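Local atomic coordinates of putative mannose-1-phosphate guanylyl transferase (Thermus thermophilus, PDB entry 2CU2), a protein that probably transfers a guanylyl group from GTP to mannose 1-phosphate, making GDP-mannose. Residues P47-P51 with E52-L56; P68-G72 with I73-L77; E168-Y172 with A173-E177; A217-S220 with L221-Y225. All coordinates share one frame; numbering follows the deposited sequence.

Contact 1: residues P47-P51 with E52-L56; sequences PLVPP and ERTLL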
# COMPACT_ATOMS: atom_id res chain seq x y z
N PRO A 47 32.94 -18.38 10.17
CA PRO A 47 33.61 -19.16 11.22
C PRO A 47 33.96 -20.59 10.83
O PRO A 47 34.90 -21.17 11.37
CB PRO A 47 32.62 -19.11 12.39
CG PRO A 47 31.92 -17.80 12.17
CD PRO A 47 31.67 -17.82 10.68
N LEU A 48 33.19 -21.16 9.91
CA LEU A 48 33.43 -22.53 9.48
C LEU A 48 34.35 -22.60 8.26
O LEU A 48 35.30 -23.38 8.24
CB LEU A 48 32.11 -23.22 9.16
CG LEU A 48 32.21 -24.70 8.78
CD1 LEU A 48 32.76 -25.49 9.95
CD2 LEU A 48 30.84 -25.24 8.38
N VAL A 49 34.06 -21.79 7.25
CA VAL A 49 34.88 -21.77 6.04
C VAL A 49 35.29 -20.33 5.76
O VAL A 49 34.44 -19.46 5.57
CB VAL A 49 34.11 -22.33 4.81
CG1 VAL A 49 35.02 -22.37 3.59
CG2 VAL A 49 33.59 -23.72 5.11
N PRO A 50 36.60 -20.05 5.76
CA PRO A 50 37.06 -18.68 5.51
C PRO A 50 36.65 -18.12 4.15
O PRO A 50 36.38 -18.87 3.21
CB PRO A 50 38.58 -18.79 5.68
CG PRO A 50 38.86 -20.21 5.28
CD PRO A 50 37.74 -20.96 5.95
N PRO A 51 36.57 -16.79 4.05
CA PRO A 51 36.18 -16.11 2.82
C PRO A 51 37.09 -16.48 1.64
O PRO A 51 36.66 -16.65 0.52
CB PRO A 51 36.21 -14.61 3.08
CG PRO A 51 36.03 -14.43 4.58
CD PRO A 51 36.60 -15.82 5.13
N GLU A 52 38.40 -16.57 1.94
CA GLU A 52 39.34 -16.94 0.88
C GLU A 52 38.95 -18.23 0.17
O GLU A 52 39.18 -18.41 -1.02
CB GLU A 52 40.73 -17.06 1.50
CG GLU A 52 41.00 -15.98 2.54
CD GLU A 52 41.04 -16.60 3.91
OE1 GLU A 52 41.45 -17.75 4.02
OE2 GLU A 52 40.65 -15.94 4.87
N ARG A 53 38.39 -19.18 0.95
CA ARG A 53 38.03 -20.48 0.38
C ARG A 53 36.53 -20.57 0.04
O ARG A 53 35.95 -21.64 -0.06
CB ARG A 53 38.41 -21.58 1.38
CG ARG A 53 39.92 -21.66 1.58
CD ARG A 53 40.34 -22.82 2.49
NE ARG A 53 41.80 -23.01 2.41
CZ ARG A 53 42.38 -23.87 3.26
NH1 ARG A 53 41.65 -24.55 4.13
NH2 ARG A 53 43.71 -24.05 3.22
N THR A 54 35.90 -19.39 -0.12
CA THR A 54 34.48 -19.36 -0.44
C THR A 54 34.23 -18.86 -1.86
O THR A 54 34.78 -17.86 -2.30
CB THR A 54 33.77 -18.46 0.57
OG1 THR A 54 33.96 -18.99 1.89
CG2 THR A 54 32.28 -18.41 0.26
N LEU A 55 33.37 -19.56 -2.59
CA LEU A 55 33.04 -19.18 -3.96
C LEU A 55 31.58 -18.74 -4.03
O LEU A 55 30.68 -19.47 -3.63
CB LEU A 55 33.27 -20.37 -4.90
CG LEU A 55 34.62 -21.09 -4.74
CD1 LEU A 55 34.60 -22.41 -5.50
CD2 LEU A 55 35.76 -20.20 -5.22
N LEU A 56 31.35 -17.53 -4.54
CA LEU A 56 30.01 -17.01 -4.65
C LEU A 56 29.53 -17.04 -6.10
O LEU A 56 29.94 -16.21 -6.91
CB LEU A 56 29.96 -15.57 -4.13
CG LEU A 56 28.62 -14.86 -4.30
CD1 LEU A 56 27.53 -15.58 -3.50
CD2 LEU A 56 28.77 -13.42 -3.84
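The turn that leads from helix 37-45 into strand 54-59 is closed by Pro50 and Thr54, whose hydroxyl OG1 donates to the carbonyl O of Pro50 at 2.8 Å. The donor stands above the carbonyl plane, 45° out of it. A torsion explains the reach: with chi1 at -61°, OG1 lies beside the backbone N of Thr54 and faces back into the turn. Pro50 O is gripped a second time, more weakly, by Arg53 N at 3.0 Å, where the N-H...O angle is just 135°. One residue on, Thr54 N donates to Pro51 O at 2.9 Å.

Outside this polar knot the proline rings meet long side chains. The Glu52 side chain, bent at chi2, crosses that of Pro50 at about a right angle, with OE1 3.5 Å from Pro50 CB. The buried Val49 brings CG1 to 3.8 Å from Arg53 O and also touches Ala5 of strand 3-8. Overlapping i to i+3 backbone bonds reinforced by a threonine hydroxyl mark a tight turn, here delivering the chain into a parallel strand of the Rossmann-like GT-A nucleotidyltransferase fold.

Contact 2: residues P68-G72 with I73-L77; sequences PYADG and IRLLL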
# COMPACT_ATOMS: atom_id res chain seq x y z
N PRO A 68 30.13 -6.12 -4.28
CA PRO A 68 30.35 -5.65 -2.91
C PRO A 68 30.53 -6.79 -1.90
O PRO A 68 31.15 -6.63 -0.86
CB PRO A 68 29.18 -4.73 -2.53
CG PRO A 68 28.60 -4.22 -3.84
CD PRO A 68 28.99 -5.41 -4.85
N TYR A 69 29.97 -7.97 -2.22
CA TYR A 69 30.11 -9.11 -1.31
C TYR A 69 31.47 -9.82 -1.46
O TYR A 69 31.94 -10.52 -0.56
CB TYR A 69 28.97 -10.10 -1.57
CG TYR A 69 27.66 -9.53 -1.11
CD1 TYR A 69 27.25 -9.69 0.21
CD2 TYR A 69 26.81 -8.89 -2.02
CE1 TYR A 69 26.02 -9.20 0.63
CE2 TYR A 69 25.57 -8.41 -1.60
CZ TYR A 69 25.18 -8.57 -0.28
OH TYR A 69 23.98 -8.04 0.15
N ALA A 70 32.10 -9.64 -2.64
CA ALA A 70 33.35 -10.34 -2.93
C ALA A 70 34.56 -9.77 -2.18
O ALA A 70 35.50 -9.25 -2.76
CB ALA A 70 33.59 -10.26 -4.44
N ASP A 71 34.52 -9.89 -0.85
CA ASP A 71 35.61 -9.42 -0.01
C ASP A 71 36.34 -10.66 0.46
O ASP A 71 35.97 -11.27 1.47
CB ASP A 71 35.06 -8.62 1.17
CG ASP A 71 36.15 -8.01 2.03
OD1 ASP A 71 35.87 -7.03 2.75
OD2 ASP A 71 37.29 -8.52 2.00
N GLY A 72 37.39 -11.04 -0.27
CA GLY A 72 38.13 -12.27 -0.04
C GLY A 72 37.41 -13.43 -0.71
O GLY A 72 38.00 -14.38 -1.21
N ILE A 73 36.08 -13.32 -0.67
CA ILE A 73 35.25 -14.25 -1.42
C ILE A 73 35.45 -14.05 -2.92
O ILE A 73 35.58 -12.94 -3.42
CB ILE A 73 33.80 -13.97 -1.05
CG1 ILE A 73 33.56 -14.32 0.42
CG2 ILE A 73 32.85 -14.82 -1.91
CD1 ILE A 73 32.17 -13.92 0.90
N ARG A 74 35.50 -15.19 -3.64
CA ARG A 74 35.65 -15.13 -5.09
C ARG A 74 34.30 -15.29 -5.81
O ARG A 74 33.46 -16.10 -5.43
CB ARG A 74 36.62 -16.24 -5.52
CG ARG A 74 37.84 -16.34 -4.60
CD ARG A 74 38.87 -17.36 -5.10
NE ARG A 74 39.53 -18.04 -3.98
CZ ARG A 74 40.29 -19.12 -4.27
NH1 ARG A 74 40.41 -19.52 -5.53
NH2 ARG A 74 40.92 -19.77 -3.29
N LEU A 75 34.09 -14.45 -6.84
CA LEU A 75 32.87 -14.55 -7.64
C LEU A 75 33.00 -15.60 -8.74
O LEU A 75 33.98 -15.64 -9.49
CB LEU A 75 32.61 -13.18 -8.28
CG LEU A 75 31.95 -12.19 -7.30
CD1 LEU A 75 31.47 -10.91 -7.99
CD2 LEU A 75 30.73 -12.78 -6.58
N LEU A 76 31.99 -16.45 -8.89
CA LEU A 76 31.94 -17.40 -10.00
C LEU A 76 30.75 -16.93 -10.81
O LEU A 76 29.61 -17.17 -10.44
CB LEU A 76 31.70 -18.83 -9.51
CG LEU A 76 32.89 -19.60 -8.94
CD1 LEU A 76 32.48 -21.03 -8.69
CD2 LEU A 76 34.07 -19.55 -9.91
N LEU A 77 31.03 -16.24 -11.90
CA LEU A 77 29.99 -15.70 -12.76
C LEU A 77 29.44 -16.72 -13.73
O LEU A 77 30.16 -17.24 -14.58
CB LEU A 77 30.54 -14.49 -13.52
CG LEU A 77 31.16 -13.39 -12.64
CD1 LEU A 77 31.72 -12.29 -13.52
CD2 LEU A 77 30.12 -12.83 -11.68
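An inverse gamma turn centred on Ala70 brings the chain round from the short 3-10 segment at Pro68-Tyr69 to strand 74-78, and its methyl group packs against Leu75. The turn is defined by Asp71 N donating to Tyr69 O at 2.7 Å. Ala70 CB meets two groups of the following residues: it is 3.8 Å from Leu75 CG and 3.5 Å from the carbonyl O of Ile73. The Leu75 contact is made by the branch point and, more distantly, by CD1. With chi1 at -80°, CG sits beside the backbone N of Leu75, which brings the branched end closer to Ala70 than the start of the side chain would suggest.

Ile73 folds back over the other part of the turn. Its CD1 reaches Tyr69 O at 3.7 Å, a van der Waals approach to a carbonyl already engaged by Asp71 N. Gly72, with phi of 82°, turns the backbone between the two halves. Between residues 68-72 and 73-77 the side chains meet through apolar contact, Ala70 CB with Leu75 CG.

Polar ends look elsewhere: Tyr69 OH bonds to Thr36 OG1, and Arg74 NE to Glu52 O. The Tyr69 side chain touches Leu38 and Leu42 of helix 37-45, and Ile73 shares Leu42 while also touching Pro51 and Leu56. Arg74 and Leu76 pair by backbone bonds with strand 54-59, and Leu76 packs on helix 83-98.

Contact 3: residues E168-Y172 with A173-E177; sequences EKPSY and AEALE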
# COMPACT_ATOMS: atom_id res chain seq x y z
N GLU A 168 10.62 -35.37 -5.05
CA GLU A 168 10.31 -33.99 -5.39
C GLU A 168 9.02 -33.53 -4.72
O GLU A 168 8.28 -34.30 -4.11
CB GLU A 168 10.21 -33.88 -6.92
CG GLU A 168 11.42 -33.16 -7.52
CD GLU A 168 11.68 -33.69 -8.91
OE1 GLU A 168 12.70 -33.33 -9.49
OE2 GLU A 168 10.85 -34.44 -9.42
N LYS A 169 8.77 -32.21 -4.81
CA LYS A 169 7.61 -31.64 -4.14
C LYS A 169 6.34 -32.44 -4.42
O LYS A 169 5.97 -32.69 -5.56
CB LYS A 169 7.46 -30.20 -4.62
CG LYS A 169 8.43 -29.87 -5.76
CD LYS A 169 8.48 -28.37 -6.06
CE LYS A 169 7.86 -28.03 -7.42
NZ LYS A 169 6.92 -26.92 -7.27
N PRO A 170 5.69 -32.87 -3.33
CA PRO A 170 4.49 -33.69 -3.40
C PRO A 170 3.22 -32.84 -3.35
O PRO A 170 3.24 -31.62 -3.31
CB PRO A 170 4.53 -34.60 -2.18
CG PRO A 170 5.08 -33.67 -1.09
CD PRO A 170 6.04 -32.69 -1.93
N SER A 171 2.08 -33.54 -3.39
CA SER A 171 0.80 -32.86 -3.20
C SER A 171 0.53 -32.65 -1.72
O SER A 171 1.27 -33.09 -0.85
CB SER A 171 -0.30 -33.74 -3.81
OG SER A 171 -0.56 -34.84 -2.93
N TYR A 172 -0.53 -31.88 -1.36
CA TYR A 172 -0.75 -31.64 0.07
C TYR A 172 -0.87 -32.96 0.86
O TYR A 172 -0.22 -33.18 1.87
CB TYR A 172 -1.99 -30.75 0.28
CG TYR A 172 -2.15 -30.38 1.73
CD1 TYR A 172 -1.58 -29.21 2.22
CD2 TYR A 172 -2.95 -31.16 2.57
CE1 TYR A 172 -1.80 -28.82 3.54
CE2 TYR A 172 -3.16 -30.78 3.89
CZ TYR A 172 -2.57 -29.62 4.38
OH TYR A 172 -2.77 -29.24 5.70
N ALA A 173 -1.75 -33.84 0.35
CA ALA A 173 -1.98 -35.11 1.06
C ALA A 173 -0.73 -36.00 1.08
O ALA A 173 -0.46 -36.73 2.02
CB ALA A 173 -3.13 -35.85 0.36
N GLU A 174 0.03 -35.95 -0.03
CA GLU A 174 1.25 -36.75 -0.10
C GLU A 174 2.31 -36.26 0.89
O GLU A 174 3.08 -37.02 1.47
CB GLU A 174 1.78 -36.73 -1.54
CG GLU A 174 1.02 -37.72 -2.43
CD GLU A 174 1.35 -37.51 -3.89
OE1 GLU A 174 0.77 -38.20 -4.72
OE2 GLU A 174 2.19 -36.67 -4.20
N ALA A 175 2.35 -34.92 1.07
CA ALA A 175 3.29 -34.36 2.03
C ALA A 175 3.00 -34.86 3.45
O ALA A 175 3.89 -35.15 4.24
CB ALA A 175 3.20 -32.84 1.98
N LEU A 176 1.69 -34.90 3.79
CA LEU A 176 1.29 -35.42 5.09
C LEU A 176 1.80 -36.85 5.30
O LEU A 176 2.24 -37.24 6.37
CB LEU A 176 -0.25 -35.45 5.16
CG LEU A 176 -0.91 -34.10 5.45
CD1 LEU A 176 -2.43 -34.19 5.34
CD2 LEU A 176 -0.66 -33.55 6.85
N GLU A 177 1.66 -37.67 4.23
CA GLU A 177 2.12 -39.06 4.32
C GLU A 177 3.64 -39.14 4.50
O GLU A 177 4.16 -39.99 5.22
CB GLU A 177 1.72 -39.81 3.04
CG GLU A 177 0.36 -40.52 3.13
CD GLU A 177 0.41 -41.63 4.16
OE1 GLU A 177 -0.51 -41.72 4.96
OE2 GLU A 177 1.32 -42.45 4.10
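Ser171 O receives the backbone N-H of Ala175 at 2.9 Å, the shortest hydrogen bond between residues 168-172 and 173-177, with an N-H...O angle of 156°. It is the first i to i+4 bond of helix 172-180, and Leu176 N to Tyr172 O at 3.2 Å follows it.

Ahead of these bonds, Ser171 and Glu174 exchange two reciprocal ones. Ser171 OG accepts from Glu174 N at 3.2 Å; chi1 of 76° places OG between the backbone N and the carbonyl carbon, turned toward the opening helix. In return Ser171 N donates to Glu174 OE2, also at 3.2 Å. This second bond is nearly straight at the hydrogen (173°), but OE2 is met from above its carboxylate plane. The Glu174 chain runs extended beyond CG, alongside the serine, and its carboxylate near the first turn would probably be favoured by the helix dipole.

Apolar contacts flank the cap. Pro170 CB meets Glu174 CB at 3.5 Å, while CG of the same ring abuts Ala175 CB at 3.7 Å. Farther round the helix Tyr172 CE2 touches Leu176 CD1 at 3.8 Å, the two side chains inclined to each other. Pro170 and Ala175 also rest on Tyr150 of strand 150-157; Tyr172, Ala175 and Leu176 share Pro144. Serine at the N-cap with a glutamate three residues later, each side chain bonded to the other's backbone N-H, is the classic capping box of a helix N-terminus.

Contact 4: residues A217-S220 with L221-Y225; sequences AGAS and LEEVY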
# COMPACT_ATOMS: atom_id res chain seq x y z
N ALA A 217 40.36 -28.60 -18.87
CA ALA A 217 41.31 -28.75 -19.97
C ALA A 217 41.37 -27.50 -20.85
O ALA A 217 41.88 -27.52 -21.96
CB ALA A 217 40.87 -29.95 -20.81
N GLY A 218 40.80 -26.39 -20.34
CA GLY A 218 41.01 -25.10 -21.00
C GLY A 218 39.82 -24.64 -21.87
O GLY A 218 39.91 -23.65 -22.59
N ALA A 219 38.70 -25.38 -21.85
CA ALA A 219 37.55 -24.95 -22.66
C ALA A 219 36.96 -23.61 -22.18
O ALA A 219 37.15 -23.20 -21.04
CB ALA A 219 36.47 -26.03 -22.62
N SER A 220 36.26 -22.91 -23.10
CA SER A 220 35.66 -21.63 -22.74
C SER A 220 34.37 -21.81 -21.94
O SER A 220 33.47 -22.56 -22.30
CB SER A 220 35.36 -20.87 -24.04
OG SER A 220 34.45 -19.80 -23.76
N LEU A 221 34.32 -21.12 -20.79
CA LEU A 221 33.15 -21.20 -19.92
C LEU A 221 31.86 -20.89 -20.69
O LEU A 221 30.85 -21.58 -20.58
CB LEU A 221 33.33 -20.19 -18.79
CG LEU A 221 32.15 -20.18 -17.81
CD1 LEU A 221 31.86 -21.57 -17.24
CD2 LEU A 221 32.38 -19.26 -16.61
N GLU A 222 31.90 -19.78 -21.45
CA GLU A 222 30.72 -19.40 -22.22
C GLU A 222 30.27 -20.53 -23.15
O GLU A 222 29.11 -20.90 -23.21
CB GLU A 222 31.07 -18.16 -23.04
CG GLU A 222 30.30 -16.92 -22.59
CD GLU A 222 29.71 -16.23 -23.79
OE1 GLU A 222 29.79 -16.78 -24.88
OE2 GLU A 222 29.16 -15.14 -23.63
N GLU A 223 31.24 -21.05 -23.93
CA GLU A 223 30.92 -22.13 -24.85
C GLU A 223 30.32 -23.33 -24.12
O GLU A 223 29.25 -23.83 -24.45
CB GLU A 223 32.20 -22.54 -25.58
CG GLU A 223 31.97 -23.68 -26.57
CD GLU A 223 32.19 -25.00 -25.87
OE1 GLU A 223 33.23 -25.18 -25.26
OE2 GLU A 223 31.30 -25.85 -25.95
N VAL A 224 31.10 -23.80 -23.12
CA VAL A 224 30.67 -24.97 -22.35
C VAL A 224 29.26 -24.79 -21.76
O VAL A 224 28.40 -25.65 -21.88
CB VAL A 224 31.69 -25.23 -21.24
CG1 VAL A 224 31.16 -26.31 -20.29
CG2 VAL A 224 33.01 -25.69 -21.82
N TYR A 225 29.06 -23.65 -21.06
CA TYR A 225 27.78 -23.43 -20.38
C TYR A 225 26.60 -23.40 -21.35
O TYR A 225 25.50 -23.87 -21.07
CB TYR A 225 27.86 -22.12 -19.58
CG TYR A 225 27.36 -22.33 -18.18
CD1 TYR A 225 28.09 -23.14 -17.30
CD2 TYR A 225 26.22 -21.67 -17.72
CE1 TYR A 225 27.68 -23.28 -15.98
CE2 TYR A 225 25.80 -21.83 -16.40
CZ TYR A 225 26.52 -22.64 -15.54
OH TYR A 225 26.10 -22.81 -14.23
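Ala219 and Val224 form the close-packed side of this helix start: Ala219 CB meets Val224 CG2 at 3.6 Å. The same methyl of Val224 comes within 3.2 Å of Ser220 O, because chi1 of 171° sets CG2 beside the backbone N, facing the preceding loop. That carbonyl takes the first i to i+4 bond of helix 221-226, from Val224 N at 2.8 Å. The bond is nearly linear, 173° at the hydrogen, and the C=O points almost directly at its donor.

The solvent-exposed part, at Ser220 and Glu223, is looser. Ser220, an exposed N-cap residue, accepts from Glu223 N through OG at 3.4 Å, a weak capping bond despite its straightness. Ser220 CB and Glu223 CB come only to 3.9 Å. The Glu223 chain, bent at chi2, carries OE1 to a salt bridge with Arg214 of helix 206-216, and Glu222 pairs similarly with Arg60.

Two helix ends meet here. Gly218, at positive phi, is the C-prime residue of a Schellman motif, with Ala219 N bonded to Arg214 O and Gly218 N to Leu215 O; two residues later Ser220 caps the next helix. Val224 packs back on Ala211, Arg214 and Leu215 of helix 206-216, while Leu221 and Tyr225 turn to Pro79 and to Leu90 of helix 83-98.

Contacts 1 and 2 serve the same sheet: each turns the chain into one of the neighbouring strands 54-59 and 74-78, and they touch through Leu56 N and Arg74 O, 2.7 Å apart, a probable hydrogen bond. Contact 1 is partly buried and closed by polar bonds, whereas contact 2 lies at the surface, where its side chains meet by apolar contact. Contacts 3 and 4 start helices, both with a serine N-cap; only contact 3 adds the reciprocal glutamate bond. Contact 4, also superficial, meets contact 2 where Leu221 CD2 packs on Leu77 O at 3.6 Å. Contact 3, partly buried like contact 1, lies across the chain's centre from it, their centres about 36 Å apart.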